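PDB 3KOP: uncharacterized protein from Arthrobacter sp., which is of unknown function but adopts a cyclophilin-like fold, an antiparallel beta barrel with flanking helices, in a six-chain assembly. Local coordinates for residues T27-G32 / T178-R183; T34-L39 / I155-D160; A67-Y72 / R135-L140; I71-P76 / V127-F132. All blocks are in the same frame, centred on the assembly; numbering follows the deposited sequence.

Interaction 1. Residues T27-G32 / T178-R183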
# COMPACT_ATOMS: atom_id res chain seq x y z
N THR F 27 -5.51 -22.23 23.16
CA THR F 27 -6.74 -22.44 23.91
C THR F 27 -7.33 -21.12 24.36
O THR F 27 -6.59 -20.25 24.83
CB THR F 27 -6.47 -23.30 25.19
OG1 THR F 27 -5.91 -24.57 24.83
CG2 THR F 27 -7.77 -23.52 26.00
N LEU F 28 -8.65 -21.01 24.23
CA LEU F 28 -9.43 -19.98 24.86
C LEU F 28 -10.04 -20.58 26.12
O LEU F 28 -10.85 -21.51 26.05
CB LEU F 28 -10.52 -19.46 23.92
CG LEU F 28 -10.01 -18.66 22.72
CD1 LEU F 28 -11.07 -18.52 21.62
CD2 LEU F 28 -9.52 -17.28 23.17
N GLU F 29 -9.67 -20.06 27.27
CA GLU F 29 -9.93 -20.75 28.54
C GLU F 29 -11.37 -20.66 28.98
O GLU F 29 -11.88 -21.61 29.55
CB GLU F 29 -9.10 -20.16 29.66
CG GLU F 29 -7.61 -20.10 29.40
CD GLU F 29 -6.89 -21.37 29.73
OE1 GLU F 29 -7.51 -22.46 29.71
OE2 GLU F 29 -5.68 -21.28 30.02
N LYS F 30 -12.01 -19.52 28.74
CA LYS F 30 -13.38 -19.31 29.18
C LYS F 30 -14.33 -20.01 28.23
O LYS F 30 -15.20 -20.78 28.66
CB LYS F 30 -13.71 -17.82 29.25
CG LYS F 30 -15.09 -17.48 29.74
CD LYS F 30 -15.21 -15.99 29.94
CE LYS F 30 -16.64 -15.57 30.32
NZ LYS F 30 -17.37 -15.10 29.10
N ARG F 31 -14.18 -19.78 26.94
CA ARG F 31 -15.00 -20.54 25.99
C ARG F 31 -14.63 -22.05 25.92
O ARG F 31 -15.41 -22.85 25.43
CB ARG F 31 -14.96 -19.89 24.61
CG ARG F 31 -15.65 -18.52 24.56
CD ARG F 31 -15.21 -17.72 23.38
NE ARG F 31 -15.99 -16.49 23.26
CZ ARG F 31 -15.82 -15.41 24.01
NH1 ARG F 31 -14.86 -15.34 24.92
NH2 ARG F 31 -16.62 -14.36 23.82
N GLY F 32 -13.45 -22.42 26.40
CA GLY F 32 -13.04 -23.82 26.40
C GLY F 32 -12.83 -24.40 25.02
O GLY F 32 -13.17 -25.55 24.76
N THR F 178 -9.13 -15.63 28.18
CA THR F 178 -7.67 -15.76 28.21
C THR F 178 -7.24 -16.63 27.04
O THR F 178 -7.86 -17.67 26.77
CB THR F 178 -7.22 -16.41 29.55
OG1 THR F 178 -7.68 -15.61 30.64
CG2 THR F 178 -5.72 -16.54 29.64
N LEU F 179 -6.17 -16.21 26.36
CA LEU F 179 -5.58 -16.99 25.28
C LEU F 179 -4.26 -17.64 25.75
O LEU F 179 -3.29 -16.95 26.13
CB LEU F 179 -5.32 -16.09 24.07
CG LEU F 179 -4.68 -16.73 22.85
CD1 LEU F 179 -5.59 -17.79 22.18
CD2 LEU F 179 -4.24 -15.64 21.84
N THR F 180 -4.21 -18.96 25.68
CA THR F 180 -3.11 -19.73 26.23
C THR F 180 -2.39 -20.57 25.18
O THR F 180 -3.01 -21.37 24.46
CB THR F 180 -3.61 -20.64 27.38
OG1 THR F 180 -4.13 -19.80 28.42
CG2 THR F 180 -2.45 -21.49 27.95
N PHE F 181 -1.08 -20.36 25.08
CA PHE F 181 -0.23 -21.20 24.28
C PHE F 181 0.52 -22.20 25.18
O PHE F 181 1.18 -21.81 26.15
CB PHE F 181 0.76 -20.36 23.46
CG PHE F 181 0.08 -19.37 22.50
CD1 PHE F 181 -0.42 -18.17 22.97
CD2 PHE F 181 0.02 -19.63 21.13
CE1 PHE F 181 -1.01 -17.26 22.10
CE2 PHE F 181 -0.55 -18.72 20.27
CZ PHE F 181 -1.06 -17.53 20.75
N SER F 182 0.47 -23.48 24.82
CA SER F 182 1.07 -24.55 25.65
C SER F 182 1.64 -25.64 24.75
O SER F 182 1.25 -25.78 23.59
CB SER F 182 0.02 -25.14 26.60
OG SER F 182 -1.08 -25.74 25.89
N ARG F 183 2.56 -26.42 25.30
CA ARG F 183 3.12 -27.55 24.56
C ARG F 183 2.10 -28.69 24.48
O ARG F 183 1.42 -29.00 25.48
CB ARG F 183 4.38 -28.06 25.23
CG ARG F 183 5.47 -27.05 25.32
CD ARG F 183 6.60 -27.57 26.21
NE ARG F 183 7.59 -26.54 26.38
CZ ARG F 183 8.57 -26.57 27.26
NH1 ARG F 183 8.70 -27.60 28.10
NH2 ARG F 183 9.42 -25.56 27.32
O HOH W 1 -3.24 -24.02 25.35
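Thr27 and Thr180 form an antiparallel hydrogen-bonded pair where strand 23-28 meets strand 178-183 in the curled sheet of the cyclophilin-like fold. Thr180 N gives 2.8 Å to Thr27 O in a nearly straight bond (164°), and Thr27 N returns 2.9 Å to Thr180 O. A further backbone bond follows, Glu29 N to Thr178 O at 3.0 Å, where the chain has already left the strand for a turn.

On the face carrying the threonines, the bent side chain of Glu29 (chi2 -85°) folds back over the neighbouring strand: CG rests against Thr178 CB, and OE2 accepts from Thr180 OG1 at 2.7 Å. The hydroxyl meets the carboxylate from above its plane, 41° out of it, and is also hydrogen-bonded to Ser58 on the next strand. With a valine at Thr180, a methyl standing in for the hydroxyl, Glu29 OE2 would probably lose this mate and the carboxylate be free to swing off the sheet. Thr27 OG1, bonded chiefly to Thr34, also reaches a water that donates to Thr180 O and bonds Ser182 OG.

The other face is apolar. Leu28 and Leu179, a non-hydrogen-bonded pair, send their side chains obliquely across each other, and Leu28 also packs on Met162, Ala165 and Ile169 of helix 159-172; the two leucines meet through Leu28 CD2 and Leu179 CD1, 4.1 Å apart.

Interaction 2. Residues T34-L39 / I155-D160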
# COMPACT_ATOMS: atom_id res chain seq x y z
N THR F 34 -9.99 -25.25 22.02
CA THR F 34 -8.57 -25.47 21.77
C THR F 34 -8.34 -25.90 20.32
O THR F 34 -9.12 -26.67 19.76
CB THR F 34 -7.97 -26.57 22.69
OG1 THR F 34 -8.12 -26.17 24.06
CG2 THR F 34 -6.51 -26.78 22.42
N CYS F 35 -7.27 -25.42 19.73
CA CYS F 35 -6.85 -25.94 18.46
C CYS F 35 -5.37 -26.34 18.59
O CYS F 35 -4.71 -25.98 19.58
CB CYS F 35 -7.11 -24.91 17.34
SG CYS F 35 -6.13 -23.44 17.48
N LYS F 36 -4.86 -27.09 17.63
CA LYS F 36 -3.49 -27.55 17.65
C LYS F 36 -2.76 -27.04 16.42
O LYS F 36 -3.31 -27.07 15.33
CB LYS F 36 -3.40 -29.08 17.69
CG LYS F 36 -1.99 -29.58 17.86
CD LYS F 36 -1.85 -31.09 17.73
CE LYS F 36 -2.37 -31.80 18.89
NZ LYS F 36 -1.81 -33.23 18.92
N ALA F 37 -1.52 -26.61 16.63
CA ALA F 37 -0.70 -26.02 15.61
C ALA F 37 0.64 -26.71 15.54
O ALA F 37 1.22 -27.05 16.57
CB ALA F 37 -0.52 -24.51 15.88
N LEU F 38 1.10 -26.91 14.31
CA LEU F 38 2.41 -27.41 14.03
C LEU F 38 3.39 -26.26 14.11
O LEU F 38 3.21 -25.23 13.49
CB LEU F 38 2.46 -27.99 12.63
CG LEU F 38 3.82 -28.33 12.07
CD1 LEU F 38 4.37 -29.61 12.82
CD2 LEU F 38 3.73 -28.53 10.57
N LEU F 39 4.47 -26.49 14.85
CA LEU F 39 5.49 -25.51 14.99
C LEU F 39 6.43 -25.57 13.78
O LEU F 39 6.85 -26.64 13.41
CB LEU F 39 6.24 -25.82 16.27
CG LEU F 39 6.49 -24.73 17.24
CD1 LEU F 39 5.23 -23.91 17.54
CD2 LEU F 39 7.07 -25.35 18.54
N ILE F 155 -2.05 -23.87 12.20
CA ILE F 155 -3.11 -24.66 12.84
C ILE F 155 -3.46 -25.86 11.97
O ILE F 155 -3.82 -25.71 10.80
CB ILE F 155 -4.34 -23.78 13.20
CG1 ILE F 155 -3.91 -22.71 14.23
CG2 ILE F 155 -5.48 -24.64 13.79
CD1 ILE F 155 -4.95 -21.64 14.46
N VAL F 156 -3.33 -27.06 12.54
CA VAL F 156 -3.63 -28.29 11.82
C VAL F 156 -4.86 -29.04 12.35
O VAL F 156 -5.37 -29.93 11.68
CB VAL F 156 -2.39 -29.27 11.81
CG1 VAL F 156 -1.26 -28.67 10.99
CG2 VAL F 156 -1.93 -29.61 13.23
N GLU F 157 -5.36 -28.70 13.53
CA GLU F 157 -6.58 -29.27 14.04
C GLU F 157 -7.37 -28.21 14.74
O GLU F 157 -6.81 -27.42 15.52
CB GLU F 157 -6.31 -30.33 15.09
CG GLU F 157 -5.66 -31.58 14.65
CD GLU F 157 -5.44 -32.53 15.84
OE1 GLU F 157 -6.14 -32.39 16.87
OE2 GLU F 157 -4.55 -33.40 15.73
N GLY F 158 -8.68 -28.23 14.53
CA GLY F 158 -9.60 -27.36 15.25
C GLY F 158 -9.73 -25.95 14.72
O GLY F 158 -10.25 -25.09 15.40
N LEU F 159 -9.29 -25.69 13.49
CA LEU F 159 -9.31 -24.31 12.97
C LEU F 159 -10.73 -23.76 12.85
O LEU F 159 -10.99 -22.63 13.25
CB LEU F 159 -8.58 -24.21 11.62
CG LEU F 159 -8.56 -22.84 10.93
CD1 LEU F 159 -7.90 -21.86 11.84
CD2 LEU F 159 -7.84 -22.89 9.53
N ASP F 160 -11.65 -24.58 12.33
CA ASP F 160 -13.05 -24.18 12.18
C ASP F 160 -13.68 -23.81 13.53
O ASP F 160 -14.33 -22.78 13.64
CB ASP F 160 -13.89 -25.26 11.50
CG ASP F 160 -13.47 -25.49 10.05
OD1 ASP F 160 -12.80 -24.62 9.49
OD2 ASP F 160 -13.78 -26.55 9.48
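Lys36 O takes two backbone donors from the facing strand, Val156 N at 2.8 Å and Glu157 N at 3.2 Å. The first lies in the carbonyl plane, while the second is tilted 19° from it. In return Lys36 N gives a straight bond (165°) to Glu157 O, 2.9 Å away. With two successive residues opposed to one, the site is a classic beta bulge, which shifts the register so that Ala37 is next paired with Ile155, their CA atoms only 3.9 Å apart.

The bulge sits where strand 33-39 meets the last part of strand 145-157, just ahead of helix 159-172. Gly158, in the N-cap position of that helix, has a positive phi, and a CB there would fall close to Thr34 O and Cys35 CA. The tight turn between strand and helix thus passes directly against the neighbouring strand.

Side chains divide between the two faces. Toward the interior, Cys35 SG stands between its own backbone N and carbonyl carbon (chi1 65°), which places it 3.7 Å from Ile155 CD1; Ile155 CG1 lies 4.2 Å from Ala37 CB on the same side. On the face of Lys36 and Glu157, the two long chains run alongside each other in the same direction. Their charged ends, Lys36 NZ and Glu157 OE2, stay 4.2 Å apart, too far for a salt bridge, and Lys36 also makes a cation-pi contact with Tyr23. Beyond them Leu38 CB touches Val156 CG1, and the backbone of Leu38 is bonded to Thr154, carrying the strand pairing past the bulge.

Interaction 3. Residues A67-Y72 / R135-L140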
# COMPACT_ATOMS: atom_id res chain seq x y z
N ALA F 67 -5.90 -5.72 11.70
CA ALA F 67 -5.40 -6.89 10.96
C ALA F 67 -6.51 -7.89 10.57
O ALA F 67 -6.26 -8.95 9.98
CB ALA F 67 -4.28 -7.60 11.78
N ARG F 68 -7.73 -7.53 10.92
CA ARG F 68 -8.94 -8.19 10.50
C ARG F 68 -9.25 -9.48 11.22
O ARG F 68 -9.74 -9.41 12.34
CB ARG F 68 -9.09 -8.29 8.99
CG ARG F 68 -10.58 -8.38 8.64
CD ARG F 68 -10.70 -8.40 7.21
NE ARG F 68 -12.06 -8.28 6.75
CZ ARG F 68 -12.41 -8.37 5.49
NH1 ARG F 68 -11.47 -8.57 4.59
NH2 ARG F 68 -13.68 -8.24 5.11
N ASN F 69 -9.02 -10.65 10.60
CA ASN F 69 -9.42 -11.92 11.21
C ASN F 69 -8.35 -12.46 12.14
O ASN F 69 -7.72 -13.50 11.90
CB ASN F 69 -9.83 -12.90 10.13
CG ASN F 69 -11.02 -12.40 9.34
OD1 ASN F 69 -12.08 -12.19 9.93
ND2 ASN F 69 -10.84 -12.15 8.05
N GLU F 70 -8.19 -11.71 13.21
CA GLU F 70 -7.11 -11.92 14.17
C GLU F 70 -7.58 -11.88 15.64
O GLU F 70 -8.36 -10.99 16.03
CB GLU F 70 -6.11 -10.79 14.00
CG GLU F 70 -4.90 -10.95 14.91
CD GLU F 70 -4.12 -9.67 15.13
OE1 GLU F 70 -4.70 -8.56 14.97
OE2 GLU F 70 -2.92 -9.81 15.52
N ILE F 71 -7.06 -12.79 16.45
CA ILE F 71 -7.07 -12.61 17.91
C ILE F 71 -5.62 -12.71 18.38
O ILE F 71 -4.78 -13.26 17.69
CB ILE F 71 -7.98 -13.61 18.69
CG1 ILE F 71 -7.59 -15.07 18.42
CG2 ILE F 71 -9.44 -13.33 18.39
CD1 ILE F 71 -8.04 -16.10 19.53
N TYR F 72 -5.32 -12.14 19.54
CA TYR F 72 -3.95 -12.16 20.02
C TYR F 72 -3.89 -11.90 21.53
O TYR F 72 -4.90 -11.51 22.14
CB TYR F 72 -3.12 -11.12 19.28
CG TYR F 72 -3.55 -9.71 19.53
CD1 TYR F 72 -4.60 -9.14 18.81
CD2 TYR F 72 -2.93 -8.93 20.53
CE1 TYR F 72 -5.00 -7.85 19.03
CE2 TYR F 72 -3.33 -7.61 20.76
CZ TYR F 72 -4.38 -7.09 20.02
OH TYR F 72 -4.81 -5.81 20.21
N ARG F 135 -9.34 -15.02 6.25
CA ARG F 135 -8.48 -14.57 5.16
C ARG F 135 -8.66 -13.06 4.88
O ARG F 135 -9.43 -12.38 5.55
CB ARG F 135 -8.72 -15.37 3.86
CG ARG F 135 -10.15 -15.24 3.27
CD ARG F 135 -10.23 -15.94 1.91
NE ARG F 135 -9.35 -15.27 0.96
CZ ARG F 135 -8.76 -15.87 -0.07
NH1 ARG F 135 -8.96 -17.18 -0.32
NH2 ARG F 135 -7.93 -15.17 -0.86
N ASN F 136 -7.90 -12.59 3.88
CA ASN F 136 -7.99 -11.23 3.37
C ASN F 136 -7.63 -10.23 4.48
O ASN F 136 -8.36 -9.29 4.74
CB ASN F 136 -9.37 -10.96 2.74
CG ASN F 136 -9.57 -11.72 1.44
OD1 ASN F 136 -8.66 -12.48 1.01
ND2 ASN F 136 -10.75 -11.53 0.81
N ASN F 137 -6.51 -10.49 5.15
CA ASN F 137 -6.00 -9.66 6.26
C ASN F 137 -4.79 -8.89 5.77
O ASN F 137 -4.00 -9.42 4.98
CB ASN F 137 -5.54 -10.56 7.40
CG ASN F 137 -6.54 -11.64 7.74
OD1 ASN F 137 -7.65 -11.36 8.23
ND2 ASN F 137 -6.17 -12.87 7.49
N LEU F 138 -4.62 -7.65 6.24
CA LEU F 138 -3.39 -6.90 5.98
C LEU F 138 -2.79 -6.41 7.29
O LEU F 138 -3.48 -5.80 8.14
CB LEU F 138 -3.68 -5.72 5.05
CG LEU F 138 -4.07 -6.04 3.62
CD1 LEU F 138 -4.69 -4.77 2.97
CD2 LEU F 138 -2.80 -6.49 2.84
N LEU F 139 -1.50 -6.70 7.45
CA LEU F 139 -0.75 -6.29 8.63
C LEU F 139 -0.18 -4.90 8.39
O LEU F 139 1.02 -4.68 8.10
CB LEU F 139 0.31 -7.32 9.01
CG LEU F 139 -0.23 -8.46 9.91
CD1 LEU F 139 0.77 -9.59 10.02
CD2 LEU F 139 -0.59 -7.92 11.33
N LEU F 140 -1.09 -3.95 8.51
CA LEU F 140 -0.83 -2.55 8.14
C LEU F 140 -1.73 -1.67 9.01
O LEU F 140 -2.92 -1.95 9.12
CB LEU F 140 -1.19 -2.37 6.67
CG LEU F 140 -1.23 -1.01 6.01
CD1 LEU F 140 0.01 -0.27 6.20
CD2 LEU F 140 -1.50 -1.18 4.51
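Two irregular segments, the approach to strand 70-76 and the loop leading to strand 140-141, are stitched together chiefly through Asn69 and Asn137. Asn137 OD1 receives the backbone N of Asn69 at 2.8 Å, 34° off the amide plane, and a weak second bond from Asn69 ND2. The two side chains cross at about a right angle, their amide planes 77° apart. Asn137 CG is anti to its own carbonyl carbon (chi1 -48°), a setting that turns OD1 to this neighbour while ND2 bonds the backbone oxygens of Gly134 and Pro92.

Asn69 is the centre of an inverse gamma turn just before its strand begins. Its ND2 also makes a weak bond to Arg135 O at 2.9 Å, and more firmly engages Ser111 O of a second subunit.

Arg68 extends alongside Asn136. Its NH1 donates in the guanidinium plane to Asn136 O, 3.2 Å away, and forms a salt bridge with Asp143 of that second subunit, which Asn136 ND2 also bonds. Within the segment 135-140, Arg135 NE reaches Asn136 OD1 at 2.9 Å from above the amide plane. A third subunit holds both of these side chains as well: Arg135 NH2 forms a salt bridge with its Asp96, and Asn136 OD1 a hydrogen bond with its Thr89. Ala67 CB packs 3.7 Å from Leu139 CD2.

Interaction 4. Residues I71-P76 / V127-F132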
# COMPACT_ATOMS: atom_id res chain seq x y z
N ILE F 71 -7.06 -12.79 16.45
CA ILE F 71 -7.07 -12.61 17.91
C ILE F 71 -5.62 -12.71 18.38
O ILE F 71 -4.78 -13.26 17.69
CB ILE F 71 -7.98 -13.61 18.69
CG1 ILE F 71 -7.59 -15.07 18.42
CG2 ILE F 71 -9.44 -13.33 18.39
CD1 ILE F 71 -8.04 -16.10 19.53
N TYR F 72 -5.32 -12.14 19.54
CA TYR F 72 -3.95 -12.16 20.02
C TYR F 72 -3.89 -11.90 21.53
O TYR F 72 -4.90 -11.51 22.14
CB TYR F 72 -3.12 -11.12 19.28
CG TYR F 72 -3.55 -9.71 19.53
CD1 TYR F 72 -4.60 -9.14 18.81
CD2 TYR F 72 -2.93 -8.93 20.53
CE1 TYR F 72 -5.00 -7.85 19.03
CE2 TYR F 72 -3.33 -7.61 20.76
CZ TYR F 72 -4.38 -7.09 20.02
OH TYR F 72 -4.81 -5.81 20.21
N ASN F 73 -2.74 -12.18 22.13
CA ASN F 73 -2.46 -11.76 23.48
C ASN F 73 -1.16 -10.98 23.45
O ASN F 73 -0.47 -10.93 22.41
CB ASN F 73 -2.47 -12.95 24.47
CG ASN F 73 -1.29 -13.92 24.32
OD1 ASN F 73 -0.30 -13.62 23.68
ND2 ASN F 73 -1.42 -15.11 24.93
N LEU F 74 -0.84 -10.36 24.58
CA LEU F 74 0.37 -9.57 24.75
C LEU F 74 1.04 -10.02 26.04
O LEU F 74 0.42 -10.02 27.10
CB LEU F 74 0.03 -8.08 24.83
CG LEU F 74 -0.67 -7.41 23.65
CD1 LEU F 74 -1.04 -5.97 24.01
CD2 LEU F 74 0.17 -7.48 22.37
N VAL F 75 2.31 -10.40 25.96
CA VAL F 75 3.05 -10.87 27.12
C VAL F 75 4.42 -10.18 27.18
O VAL F 75 4.95 -9.75 26.15
CB VAL F 75 3.24 -12.41 27.08
CG1 VAL F 75 1.84 -13.15 27.06
CG2 VAL F 75 4.13 -12.83 25.90
N PRO F 76 5.00 -10.07 28.39
CA PRO F 76 6.36 -9.58 28.47
C PRO F 76 7.31 -10.47 27.66
O PRO F 76 7.08 -11.69 27.56
CB PRO F 76 6.70 -9.67 29.97
CG PRO F 76 5.39 -9.85 30.66
CD PRO F 76 4.47 -10.49 29.71
N VAL F 127 5.75 -9.04 23.62
CA VAL F 127 5.50 -9.98 22.53
C VAL F 127 3.99 -10.09 22.30
O VAL F 127 3.20 -10.21 23.26
CB VAL F 127 6.18 -11.34 22.79
CG1 VAL F 127 5.81 -12.39 21.71
CG2 VAL F 127 7.73 -11.14 22.84
N ASP F 128 3.61 -9.98 21.03
CA ASP F 128 2.25 -10.19 20.52
C ASP F 128 2.24 -11.57 19.88
O ASP F 128 2.98 -11.80 18.93
CB ASP F 128 1.93 -9.10 19.50
CG ASP F 128 0.56 -9.19 18.89
OD1 ASP F 128 0.01 -10.31 18.68
OD2 ASP F 128 0.04 -8.09 18.55
N LEU F 129 1.44 -12.48 20.44
CA LEU F 129 1.22 -13.80 19.87
C LEU F 129 -0.18 -13.83 19.30
O LEU F 129 -1.16 -13.62 20.03
CB LEU F 129 1.41 -14.90 20.92
CG LEU F 129 2.82 -14.96 21.52
CD1 LEU F 129 2.88 -15.93 22.78
CD2 LEU F 129 3.85 -15.33 20.47
N ALA F 130 -0.26 -14.07 17.99
CA ALA F 130 -1.48 -13.88 17.23
C ALA F 130 -1.89 -15.10 16.44
O ALA F 130 -1.05 -15.84 15.91
CB ALA F 130 -1.35 -12.63 16.27
N VAL F 131 -3.21 -15.28 16.34
CA VAL F 131 -3.83 -16.32 15.58
C VAL F 131 -4.71 -15.68 14.51
O VAL F 131 -5.56 -14.84 14.82
CB VAL F 131 -4.71 -17.20 16.50
CG1 VAL F 131 -5.60 -18.16 15.69
CG2 VAL F 131 -3.82 -17.99 17.45
N PHE F 132 -4.49 -16.07 13.27
CA PHE F 132 -5.35 -15.64 12.18
C PHE F 132 -6.35 -16.72 11.82
O PHE F 132 -5.98 -17.87 11.54
CB PHE F 132 -4.49 -15.18 11.02
CG PHE F 132 -3.83 -13.91 11.31
CD1 PHE F 132 -4.48 -12.71 11.03
CD2 PHE F 132 -2.60 -13.88 11.92
CE1 PHE F 132 -3.88 -11.50 11.31
CE2 PHE F 132 -2.01 -12.68 12.24
CZ PHE F 132 -2.63 -11.50 11.92
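Ile71 and Val131 open a regular antiparallel ladder between strands 70-76 and 125-132, neighbours in the curled sheet of the cyclophilin-like fold. Three hydrogen-bonded pairs, Ile71-Val131, Asn73-Leu129 and Val75-Val127, supply six backbone bonds; the shortest is Val127 N to Val75 O at 2.7 Å.

The side chains alternate. On one face Tyr72 has CG tucked between its backbone N and carbonyl carbon (chi1 65°), which stands the ring up from the sheet, and Asp128 reaches across to its flank. The carboxylate, with CG anti to the backbone N (chi1 180°), lies obliquely against this ring, the planes 29° apart. Its OD1 is 3.3 Å from Tyr72 CB and has no hydrogen-bonding partner, although buried. Leu74 CD2 closes in on Asp128 from another direction, 3.7 Å from Asp128 CB. Losing the carboxylate of Asp128 to an alanine is likely to open a gap between Tyr72 and Leu74 and let the ring turn more freely. The Tyr72 ring also meets that of Phe62 and packs on Trp170 of a second subunit, while Ala130 CB lies 3.8 Å from Tyr72 CB.

The opposite face looks into the fold. Ile71 and Val131 lie side by side, as do Asn73 and Leu129. Asn73 ND2 is bonded to Leu179 O on strand 178-183, whereas its buried OD1 has no polar partner and rests against carbon, 3.5 Å from Leu129 CB.

From the N terminus, strand 23-28 enters interaction 1, the outermost closure, which brings it beside strand 178-183 near the C terminus. Strand 33-39 follows directly and closes interaction 2 with the end of strand 145-157; this loop lies within the first, and the two contacts touch through the hydroxyls of Thr27 and Thr34. Interactions 3 and 4 sit deeper still and both start from residues 67-76, sharing Ile71 and Tyr72: 127-132 returns first, then 135-140. Interaction 4 reaches interaction 1 through Asn73 and Leu179 and interaction 2 through Val131 and Ile155, whereas interactions 2 and 3, with centres about 17 Å apart, do not touch.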